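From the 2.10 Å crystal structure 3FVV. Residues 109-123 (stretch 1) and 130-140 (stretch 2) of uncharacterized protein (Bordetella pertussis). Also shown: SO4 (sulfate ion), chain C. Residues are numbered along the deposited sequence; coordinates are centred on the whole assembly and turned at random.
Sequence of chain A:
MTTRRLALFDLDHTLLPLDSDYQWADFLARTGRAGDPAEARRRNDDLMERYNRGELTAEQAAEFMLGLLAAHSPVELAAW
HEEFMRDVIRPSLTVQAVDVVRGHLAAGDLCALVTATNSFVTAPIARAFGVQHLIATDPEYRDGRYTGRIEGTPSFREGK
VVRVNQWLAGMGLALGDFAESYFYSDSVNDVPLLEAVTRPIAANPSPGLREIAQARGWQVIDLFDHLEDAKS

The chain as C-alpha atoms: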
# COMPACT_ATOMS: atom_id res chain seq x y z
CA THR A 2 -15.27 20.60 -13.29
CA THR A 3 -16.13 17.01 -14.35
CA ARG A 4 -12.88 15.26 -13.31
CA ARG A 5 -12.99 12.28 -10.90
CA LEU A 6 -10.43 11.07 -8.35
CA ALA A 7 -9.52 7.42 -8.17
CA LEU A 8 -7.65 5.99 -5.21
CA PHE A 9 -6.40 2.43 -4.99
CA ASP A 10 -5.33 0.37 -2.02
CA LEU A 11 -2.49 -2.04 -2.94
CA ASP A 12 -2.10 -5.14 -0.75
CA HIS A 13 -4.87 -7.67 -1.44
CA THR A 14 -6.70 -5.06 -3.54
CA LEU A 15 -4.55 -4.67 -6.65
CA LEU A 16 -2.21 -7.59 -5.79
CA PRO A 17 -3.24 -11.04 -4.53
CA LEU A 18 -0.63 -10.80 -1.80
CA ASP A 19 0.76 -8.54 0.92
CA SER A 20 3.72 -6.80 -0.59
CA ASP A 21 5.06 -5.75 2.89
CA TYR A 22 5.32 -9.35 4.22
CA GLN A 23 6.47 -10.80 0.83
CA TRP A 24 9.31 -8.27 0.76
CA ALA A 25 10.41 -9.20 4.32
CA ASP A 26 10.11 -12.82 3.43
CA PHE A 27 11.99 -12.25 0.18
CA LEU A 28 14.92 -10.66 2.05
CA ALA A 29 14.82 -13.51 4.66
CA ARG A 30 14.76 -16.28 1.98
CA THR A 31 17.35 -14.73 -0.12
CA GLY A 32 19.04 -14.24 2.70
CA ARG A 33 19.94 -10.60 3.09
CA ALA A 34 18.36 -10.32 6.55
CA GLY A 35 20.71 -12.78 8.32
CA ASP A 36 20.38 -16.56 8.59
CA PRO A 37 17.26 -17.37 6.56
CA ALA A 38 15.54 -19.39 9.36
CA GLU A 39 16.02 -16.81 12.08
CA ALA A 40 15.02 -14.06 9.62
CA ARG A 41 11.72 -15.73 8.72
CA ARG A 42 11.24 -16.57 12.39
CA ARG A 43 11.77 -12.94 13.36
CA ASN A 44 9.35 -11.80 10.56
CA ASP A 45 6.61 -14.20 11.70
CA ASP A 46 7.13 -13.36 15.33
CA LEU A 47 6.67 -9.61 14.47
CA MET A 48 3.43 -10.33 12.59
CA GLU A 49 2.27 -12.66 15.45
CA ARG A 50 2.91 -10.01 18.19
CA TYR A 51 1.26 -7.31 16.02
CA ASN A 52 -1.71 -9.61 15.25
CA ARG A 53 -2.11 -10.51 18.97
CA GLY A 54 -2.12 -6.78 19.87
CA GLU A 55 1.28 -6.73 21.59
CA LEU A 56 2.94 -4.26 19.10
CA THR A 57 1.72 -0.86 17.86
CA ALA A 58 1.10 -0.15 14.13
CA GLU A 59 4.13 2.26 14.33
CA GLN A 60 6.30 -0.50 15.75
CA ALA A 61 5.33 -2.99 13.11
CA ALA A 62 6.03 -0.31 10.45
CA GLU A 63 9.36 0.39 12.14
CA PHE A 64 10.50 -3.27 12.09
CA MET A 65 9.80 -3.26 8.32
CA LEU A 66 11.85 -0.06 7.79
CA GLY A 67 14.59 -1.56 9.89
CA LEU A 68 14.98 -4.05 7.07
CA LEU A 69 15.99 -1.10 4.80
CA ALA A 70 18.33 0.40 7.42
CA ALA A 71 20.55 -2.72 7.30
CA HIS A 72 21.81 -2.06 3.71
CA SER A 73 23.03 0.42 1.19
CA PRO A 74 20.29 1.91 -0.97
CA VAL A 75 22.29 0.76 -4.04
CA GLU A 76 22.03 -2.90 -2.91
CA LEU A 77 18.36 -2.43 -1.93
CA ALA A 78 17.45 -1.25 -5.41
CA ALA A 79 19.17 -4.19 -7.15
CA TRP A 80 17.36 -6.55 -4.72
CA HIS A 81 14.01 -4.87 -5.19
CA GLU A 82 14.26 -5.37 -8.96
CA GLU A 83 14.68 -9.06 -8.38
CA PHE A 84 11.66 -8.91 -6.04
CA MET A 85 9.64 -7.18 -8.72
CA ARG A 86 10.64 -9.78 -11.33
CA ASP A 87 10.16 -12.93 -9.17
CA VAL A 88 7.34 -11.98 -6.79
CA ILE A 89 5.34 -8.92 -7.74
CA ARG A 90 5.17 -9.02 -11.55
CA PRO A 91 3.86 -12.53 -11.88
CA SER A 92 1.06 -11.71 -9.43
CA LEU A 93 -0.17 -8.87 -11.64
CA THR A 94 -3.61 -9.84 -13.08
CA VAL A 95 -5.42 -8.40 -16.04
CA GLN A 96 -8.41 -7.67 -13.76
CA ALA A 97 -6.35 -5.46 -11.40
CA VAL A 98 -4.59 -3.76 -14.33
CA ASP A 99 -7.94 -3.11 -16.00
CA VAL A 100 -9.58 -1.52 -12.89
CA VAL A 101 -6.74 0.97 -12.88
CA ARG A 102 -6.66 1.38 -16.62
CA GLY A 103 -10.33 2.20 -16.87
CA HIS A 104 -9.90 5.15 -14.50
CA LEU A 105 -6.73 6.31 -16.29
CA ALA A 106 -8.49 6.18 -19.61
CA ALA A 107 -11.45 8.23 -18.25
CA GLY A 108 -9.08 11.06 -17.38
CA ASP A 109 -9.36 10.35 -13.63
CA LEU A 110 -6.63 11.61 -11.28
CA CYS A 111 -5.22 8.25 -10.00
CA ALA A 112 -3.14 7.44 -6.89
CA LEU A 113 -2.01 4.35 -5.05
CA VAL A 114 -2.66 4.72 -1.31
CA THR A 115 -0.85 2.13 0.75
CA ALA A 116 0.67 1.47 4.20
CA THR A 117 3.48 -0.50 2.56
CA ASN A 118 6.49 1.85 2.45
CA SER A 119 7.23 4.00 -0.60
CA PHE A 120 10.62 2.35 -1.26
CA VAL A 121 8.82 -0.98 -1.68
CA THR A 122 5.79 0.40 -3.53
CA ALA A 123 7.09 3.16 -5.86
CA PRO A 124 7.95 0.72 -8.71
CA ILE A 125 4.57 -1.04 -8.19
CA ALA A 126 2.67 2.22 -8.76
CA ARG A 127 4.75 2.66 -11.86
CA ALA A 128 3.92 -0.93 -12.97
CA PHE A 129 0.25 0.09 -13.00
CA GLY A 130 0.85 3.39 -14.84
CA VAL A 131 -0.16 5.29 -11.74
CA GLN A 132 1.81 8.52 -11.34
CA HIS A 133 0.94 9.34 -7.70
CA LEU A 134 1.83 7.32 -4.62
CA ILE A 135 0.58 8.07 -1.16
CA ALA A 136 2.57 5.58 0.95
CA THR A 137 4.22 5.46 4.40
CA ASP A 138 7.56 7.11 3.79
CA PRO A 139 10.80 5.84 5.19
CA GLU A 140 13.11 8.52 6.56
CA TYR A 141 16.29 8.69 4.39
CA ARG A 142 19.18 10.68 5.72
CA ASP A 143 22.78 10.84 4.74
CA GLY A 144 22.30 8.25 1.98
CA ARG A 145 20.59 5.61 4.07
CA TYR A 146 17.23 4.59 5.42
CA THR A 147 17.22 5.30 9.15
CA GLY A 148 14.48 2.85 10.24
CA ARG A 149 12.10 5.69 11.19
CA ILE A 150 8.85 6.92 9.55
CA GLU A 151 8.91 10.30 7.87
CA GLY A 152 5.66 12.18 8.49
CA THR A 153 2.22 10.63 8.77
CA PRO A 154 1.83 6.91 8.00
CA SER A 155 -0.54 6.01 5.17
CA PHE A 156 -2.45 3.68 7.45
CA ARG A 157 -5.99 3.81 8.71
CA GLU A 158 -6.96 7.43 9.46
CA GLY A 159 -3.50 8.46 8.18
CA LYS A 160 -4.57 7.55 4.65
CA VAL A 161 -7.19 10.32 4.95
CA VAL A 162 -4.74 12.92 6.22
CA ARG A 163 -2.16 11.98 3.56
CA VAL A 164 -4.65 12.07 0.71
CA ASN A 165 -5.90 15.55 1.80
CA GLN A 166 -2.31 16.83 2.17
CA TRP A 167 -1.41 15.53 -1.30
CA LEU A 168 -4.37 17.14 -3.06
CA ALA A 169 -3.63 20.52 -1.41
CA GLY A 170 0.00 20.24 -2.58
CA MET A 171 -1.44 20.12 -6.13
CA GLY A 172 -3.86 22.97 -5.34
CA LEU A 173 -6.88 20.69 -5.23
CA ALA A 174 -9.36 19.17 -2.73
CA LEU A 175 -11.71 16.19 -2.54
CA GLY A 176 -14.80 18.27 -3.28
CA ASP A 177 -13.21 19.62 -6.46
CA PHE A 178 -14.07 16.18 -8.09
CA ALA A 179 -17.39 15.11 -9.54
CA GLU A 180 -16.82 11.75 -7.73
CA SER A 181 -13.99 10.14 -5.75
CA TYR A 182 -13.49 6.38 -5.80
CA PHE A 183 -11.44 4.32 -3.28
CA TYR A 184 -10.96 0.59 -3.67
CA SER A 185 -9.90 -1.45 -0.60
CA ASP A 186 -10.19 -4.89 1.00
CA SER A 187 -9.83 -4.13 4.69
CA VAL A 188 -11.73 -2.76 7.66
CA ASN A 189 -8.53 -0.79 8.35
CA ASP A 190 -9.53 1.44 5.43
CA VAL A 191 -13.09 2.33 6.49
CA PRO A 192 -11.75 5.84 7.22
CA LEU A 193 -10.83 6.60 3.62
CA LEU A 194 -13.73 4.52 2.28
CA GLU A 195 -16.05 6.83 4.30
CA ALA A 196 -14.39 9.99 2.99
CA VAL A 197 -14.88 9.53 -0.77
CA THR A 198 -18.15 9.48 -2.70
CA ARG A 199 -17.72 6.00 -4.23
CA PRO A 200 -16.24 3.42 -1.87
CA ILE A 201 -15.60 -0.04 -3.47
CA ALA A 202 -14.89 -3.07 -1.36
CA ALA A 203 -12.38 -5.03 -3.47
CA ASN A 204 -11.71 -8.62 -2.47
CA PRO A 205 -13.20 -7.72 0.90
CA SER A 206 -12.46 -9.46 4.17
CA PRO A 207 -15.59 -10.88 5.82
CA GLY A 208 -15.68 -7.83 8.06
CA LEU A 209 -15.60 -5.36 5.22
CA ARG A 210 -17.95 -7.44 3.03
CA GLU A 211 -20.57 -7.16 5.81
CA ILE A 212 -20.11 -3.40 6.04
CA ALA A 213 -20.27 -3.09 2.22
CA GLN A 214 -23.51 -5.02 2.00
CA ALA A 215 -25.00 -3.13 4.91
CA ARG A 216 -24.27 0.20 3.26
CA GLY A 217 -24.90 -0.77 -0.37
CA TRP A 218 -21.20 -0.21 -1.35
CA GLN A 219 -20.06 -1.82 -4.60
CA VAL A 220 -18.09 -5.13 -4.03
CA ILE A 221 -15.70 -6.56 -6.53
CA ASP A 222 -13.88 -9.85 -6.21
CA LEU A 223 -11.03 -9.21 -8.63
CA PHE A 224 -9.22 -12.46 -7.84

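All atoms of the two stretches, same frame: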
# COMPACT_ATOMS: atom_id res chain seq x y z
N ASP A 109 -9.29 10.19 -15.08
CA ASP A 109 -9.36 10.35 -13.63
C ASP A 109 -7.96 10.69 -13.11
O ASP A 109 -6.96 10.31 -13.73
CB ASP A 109 -9.94 9.11 -12.96
CG ASP A 109 -11.43 8.86 -13.35
OD1 ASP A 109 -12.01 9.80 -14.00
OD2 ASP A 109 -12.00 7.76 -12.99
N LEU A 110 -7.88 11.46 -12.03
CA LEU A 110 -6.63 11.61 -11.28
C LEU A 110 -6.44 10.35 -10.42
O LEU A 110 -7.24 10.12 -9.56
CB LEU A 110 -6.67 12.86 -10.40
CG LEU A 110 -5.45 13.07 -9.49
CD1 LEU A 110 -4.18 13.11 -10.36
CD2 LEU A 110 -5.61 14.33 -8.56
N CYS A 111 -5.40 9.57 -10.65
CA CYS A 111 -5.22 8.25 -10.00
C CYS A 111 -3.99 8.20 -9.09
O CYS A 111 -2.93 8.69 -9.44
CB CYS A 111 -5.07 7.14 -11.05
SG CYS A 111 -6.52 7.00 -12.10
N ALA A 112 -4.16 7.57 -7.91
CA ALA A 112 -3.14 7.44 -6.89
C ALA A 112 -3.29 6.07 -6.22
O ALA A 112 -4.43 5.57 -5.99
CB ALA A 112 -3.28 8.55 -5.82
N LEU A 113 -2.13 5.51 -5.90
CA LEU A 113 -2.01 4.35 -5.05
C LEU A 113 -1.82 4.82 -3.60
O LEU A 113 -0.91 5.64 -3.32
CB LEU A 113 -0.87 3.46 -5.56
CG LEU A 113 -0.69 2.03 -5.08
CD1 LEU A 113 -1.78 1.08 -5.54
CD2 LEU A 113 0.69 1.47 -5.55
N VAL A 114 -2.69 4.33 -2.71
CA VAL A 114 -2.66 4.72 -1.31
C VAL A 114 -2.47 3.50 -0.43
O VAL A 114 -3.41 2.68 -0.26
CB VAL A 114 -3.97 5.47 -0.89
CG1 VAL A 114 -3.74 6.18 0.46
CG2 VAL A 114 -4.41 6.46 -1.97
N THR A 115 -1.27 3.37 0.14
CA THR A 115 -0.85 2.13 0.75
C THR A 115 0.05 2.33 1.98
O THR A 115 0.90 3.20 2.00
CB THR A 115 -0.09 1.27 -0.32
OG1 THR A 115 0.43 0.08 0.28
CG2 THR A 115 1.05 2.06 -0.94
N ALA A 116 -0.15 1.47 2.99
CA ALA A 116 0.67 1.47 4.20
C ALA A 116 2.03 0.88 3.90
O ALA A 116 2.96 1.12 4.65
CB ALA A 116 0.04 0.67 5.33
N THR A 117 2.16 0.10 2.84
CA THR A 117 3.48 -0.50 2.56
C THR A 117 4.41 0.64 2.08
O THR A 117 4.04 1.46 1.28
CB THR A 117 3.37 -1.71 1.64
OG1 THR A 117 2.66 -2.77 2.31
CG2 THR A 117 4.78 -2.26 1.23
N ASN A 118 5.62 0.69 2.63
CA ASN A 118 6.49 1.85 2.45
C ASN A 118 6.83 2.17 0.99
O ASN A 118 6.92 1.25 0.12
CB ASN A 118 7.74 1.73 3.35
CG ASN A 118 8.79 0.78 2.81
OD1 ASN A 118 9.53 1.15 1.90
ND2 ASN A 118 8.96 -0.40 3.44
N SER A 119 7.00 3.49 0.73
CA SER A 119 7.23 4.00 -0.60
C SER A 119 8.50 3.46 -1.32
O SER A 119 8.51 3.36 -2.53
CB SER A 119 7.20 5.53 -0.63
OG SER A 119 8.22 6.06 0.19
N PHE A 120 9.54 3.03 -0.60
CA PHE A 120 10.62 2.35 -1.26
C PHE A 120 10.14 1.04 -1.92
O PHE A 120 10.48 0.73 -3.06
CB PHE A 120 11.81 2.02 -0.32
CG PHE A 120 12.87 1.23 -1.01
CD1 PHE A 120 13.75 1.85 -1.88
CD2 PHE A 120 12.90 -0.14 -0.93
CE1 PHE A 120 14.70 1.11 -2.60
CE2 PHE A 120 13.84 -0.88 -1.66
CZ PHE A 120 14.72 -0.24 -2.48
N VAL A 121 9.37 0.28 -1.19
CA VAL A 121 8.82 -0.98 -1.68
C VAL A 121 7.75 -0.77 -2.73
O VAL A 121 7.68 -1.54 -3.66
CB VAL A 121 8.29 -1.87 -0.48
CG1 VAL A 121 7.51 -3.10 -0.99
CG2 VAL A 121 9.47 -2.27 0.42
N THR A 122 6.96 0.28 -2.65
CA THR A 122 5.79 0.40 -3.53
C THR A 122 5.91 1.35 -4.71
O THR A 122 5.10 1.30 -5.59
CB THR A 122 4.53 0.79 -2.73
OG1 THR A 122 4.82 1.90 -1.87
CG2 THR A 122 4.06 -0.42 -1.86
N ALA A 123 6.89 2.24 -4.71
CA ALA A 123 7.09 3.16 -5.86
C ALA A 123 7.12 2.45 -7.21
O ALA A 123 6.39 2.82 -8.12
CB ALA A 123 8.29 4.09 -5.64
N GLY A 130 1.03 2.11 -14.15
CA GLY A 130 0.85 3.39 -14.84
C GLY A 130 0.32 4.52 -13.98
O GLY A 130 -0.22 5.48 -14.48
N VAL A 131 0.40 4.35 -12.67
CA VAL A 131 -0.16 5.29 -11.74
C VAL A 131 0.99 6.22 -11.37
O VAL A 131 2.08 5.74 -11.00
CB VAL A 131 -0.73 4.56 -10.52
CG1 VAL A 131 -1.00 5.58 -9.39
CG2 VAL A 131 -2.03 3.79 -10.92
N GLN A 132 0.74 7.52 -11.43
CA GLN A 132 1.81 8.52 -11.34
C GLN A 132 1.91 9.07 -9.95
O GLN A 132 2.88 9.75 -9.66
CB GLN A 132 1.57 9.70 -12.31
CG GLN A 132 1.39 9.30 -13.77
CD GLN A 132 2.60 8.53 -14.31
OE1 GLN A 132 3.73 8.98 -14.15
NE2 GLN A 132 2.38 7.34 -14.88
N HIS A 133 0.95 8.77 -9.08
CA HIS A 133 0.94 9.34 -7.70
C HIS A 133 0.89 8.23 -6.70
O HIS A 133 0.06 7.30 -6.83
CB HIS A 133 -0.30 10.22 -7.53
CG HIS A 133 -0.29 11.39 -8.46
ND1 HIS A 133 0.58 12.46 -8.28
CD2 HIS A 133 -0.94 11.63 -9.62
CE1 HIS A 133 0.43 13.31 -9.28
NE2 HIS A 133 -0.49 12.82 -10.11
N LEU A 134 1.72 8.34 -5.67
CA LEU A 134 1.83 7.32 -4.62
C LEU A 134 1.70 8.00 -3.28
O LEU A 134 2.44 8.92 -2.98
CB LEU A 134 3.20 6.68 -4.65
CG LEU A 134 3.50 5.63 -3.56
CD1 LEU A 134 2.61 4.41 -3.66
CD2 LEU A 134 4.94 5.22 -3.63
N ILE A 135 0.80 7.50 -2.46
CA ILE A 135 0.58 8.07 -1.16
C ILE A 135 0.82 6.90 -0.19
O ILE A 135 -0.12 6.14 0.18
CB ILE A 135 -0.83 8.70 -1.06
CG1 ILE A 135 -1.04 9.82 -2.12
CG2 ILE A 135 -1.06 9.28 0.34
CD1 ILE A 135 -2.52 10.03 -2.52
N ALA A 136 2.09 6.73 0.16
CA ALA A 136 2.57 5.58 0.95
C ALA A 136 3.29 6.04 2.21
O ALA A 136 3.76 7.15 2.28
CB ALA A 136 3.54 4.69 0.11
N THR A 137 3.39 5.16 3.21
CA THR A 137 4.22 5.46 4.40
C THR A 137 5.64 5.68 3.87
O THR A 137 6.12 4.92 3.02
CB THR A 137 4.12 4.33 5.37
OG1 THR A 137 2.76 4.27 5.78
CG2 THR A 137 5.07 4.49 6.66
N ASP A 138 6.27 6.74 4.31
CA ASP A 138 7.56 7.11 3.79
C ASP A 138 8.64 6.80 4.79
O ASP A 138 8.61 7.25 5.95
CB ASP A 138 7.64 8.60 3.42
CG ASP A 138 6.74 8.94 2.21
OD1 ASP A 138 6.72 8.17 1.21
OD2 ASP A 138 6.06 9.99 2.30
N PRO A 139 9.67 6.10 4.32
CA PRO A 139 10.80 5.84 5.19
C PRO A 139 11.71 7.05 5.24
O PRO A 139 12.03 7.62 4.21
CB PRO A 139 11.51 4.65 4.50
CG PRO A 139 11.03 4.53 3.20
CD PRO A 139 9.83 5.52 2.98
N GLU A 140 12.11 7.47 6.44
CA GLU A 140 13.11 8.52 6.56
C GLU A 140 14.43 8.02 5.91
O GLU A 140 14.89 6.87 6.17
CB GLU A 140 13.33 8.87 8.03
CG GLU A 140 14.34 9.93 8.28
CD GLU A 140 14.67 10.03 9.81
OE1 GLU A 140 14.97 9.01 10.48
OE2 GLU A 140 14.59 11.14 10.32
S SO4 C . -2.10 -1.60 2.14
O1 SO4 C . -1.96 -1.45 0.64
O2 SO4 C . -2.28 -0.28 2.86
O3 SO4 C . -3.18 -2.57 2.32
O4 SO4 C . -0.89 -2.19 2.73
O HOH W 1 -1.96 8.45 -11.78

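The most unusual feature of this contact is that the second stretch follows the first beyond the end of its β-strand and onto the start of its helix: T137 O accepts a hydrogen bond from S119 N (2.8 Å), and beside it S119 OG donates to D138 OD1 (2.8 Å). A serine in the first turn of a helix suits this role, since its short side chain, with chi1 in p, sets a hydroxyl within reach of the carboxylate.

Before that point the two backbones form a parallel pair of strands, their directions 24° apart. L113 sits between both neighbours of L134: L113 N donates to H133 O (3.0 Å), and L113 O accepts from I135 N (2.7 Å). The ladder continues as T115 N donates to I135 O (3.0 Å), then slackens, the bond from T137 N to T115 O being weak at 3.4 Å. CA-H groups supplement it; A136 CA lies 3.1 Å from T115 O.

Side chains alternate between the two faces of the sheet. V114 and I135 share one face with A112. The small methyl of A112 leaves space for the long arm of I135, whose CD1 lies 3.7 Å from A112 CB and 4.1 Å from V114 CG2; branched residues such as valine and isoleucine favour extended backbone.

On the other face, L113, T115, L134 and A136 meet the helix. L134 CD1 lies 4.0 Å from L113 CD2, and both methyls of L134 touch the helix, CD1 and CD2 each 3.8 Å from T122 OG1, with CD2 also 3.7 Å from A123 CA. A136 suits a tighter place: its CB is 3.5 Å from T117 O and 3.8 Å from S119 CB. Farther along, P139 packs against the same helix start, with its CD 3.3 Å from S119 OG.

N118 caps this helix, its OD1 accepting from V121 N (3.2 Å) and so satisfying an amide that has no preceding turn to bond to. Just before it, T115 OG1 and A116 N donate to sulfate O1 (2.9 Å) and O2 (2.8 Å), respectively, so the strand's end offers an anion both a hydroxyl and a backbone amide.

At the opposite end of the strand pair, a water replaces a direct link, donating to C111 O (2.5 Å) and accepting from Q132 N (2.9 Å), atoms themselves 4.3 Å apart. C111 O also lies at the edge of the H133 ring, 3.6 Å from its CD2. Nearby, V131 turns toward the first strand and places CG1 3.8 Å from A112 CA, an apolar contact with the backbone itself.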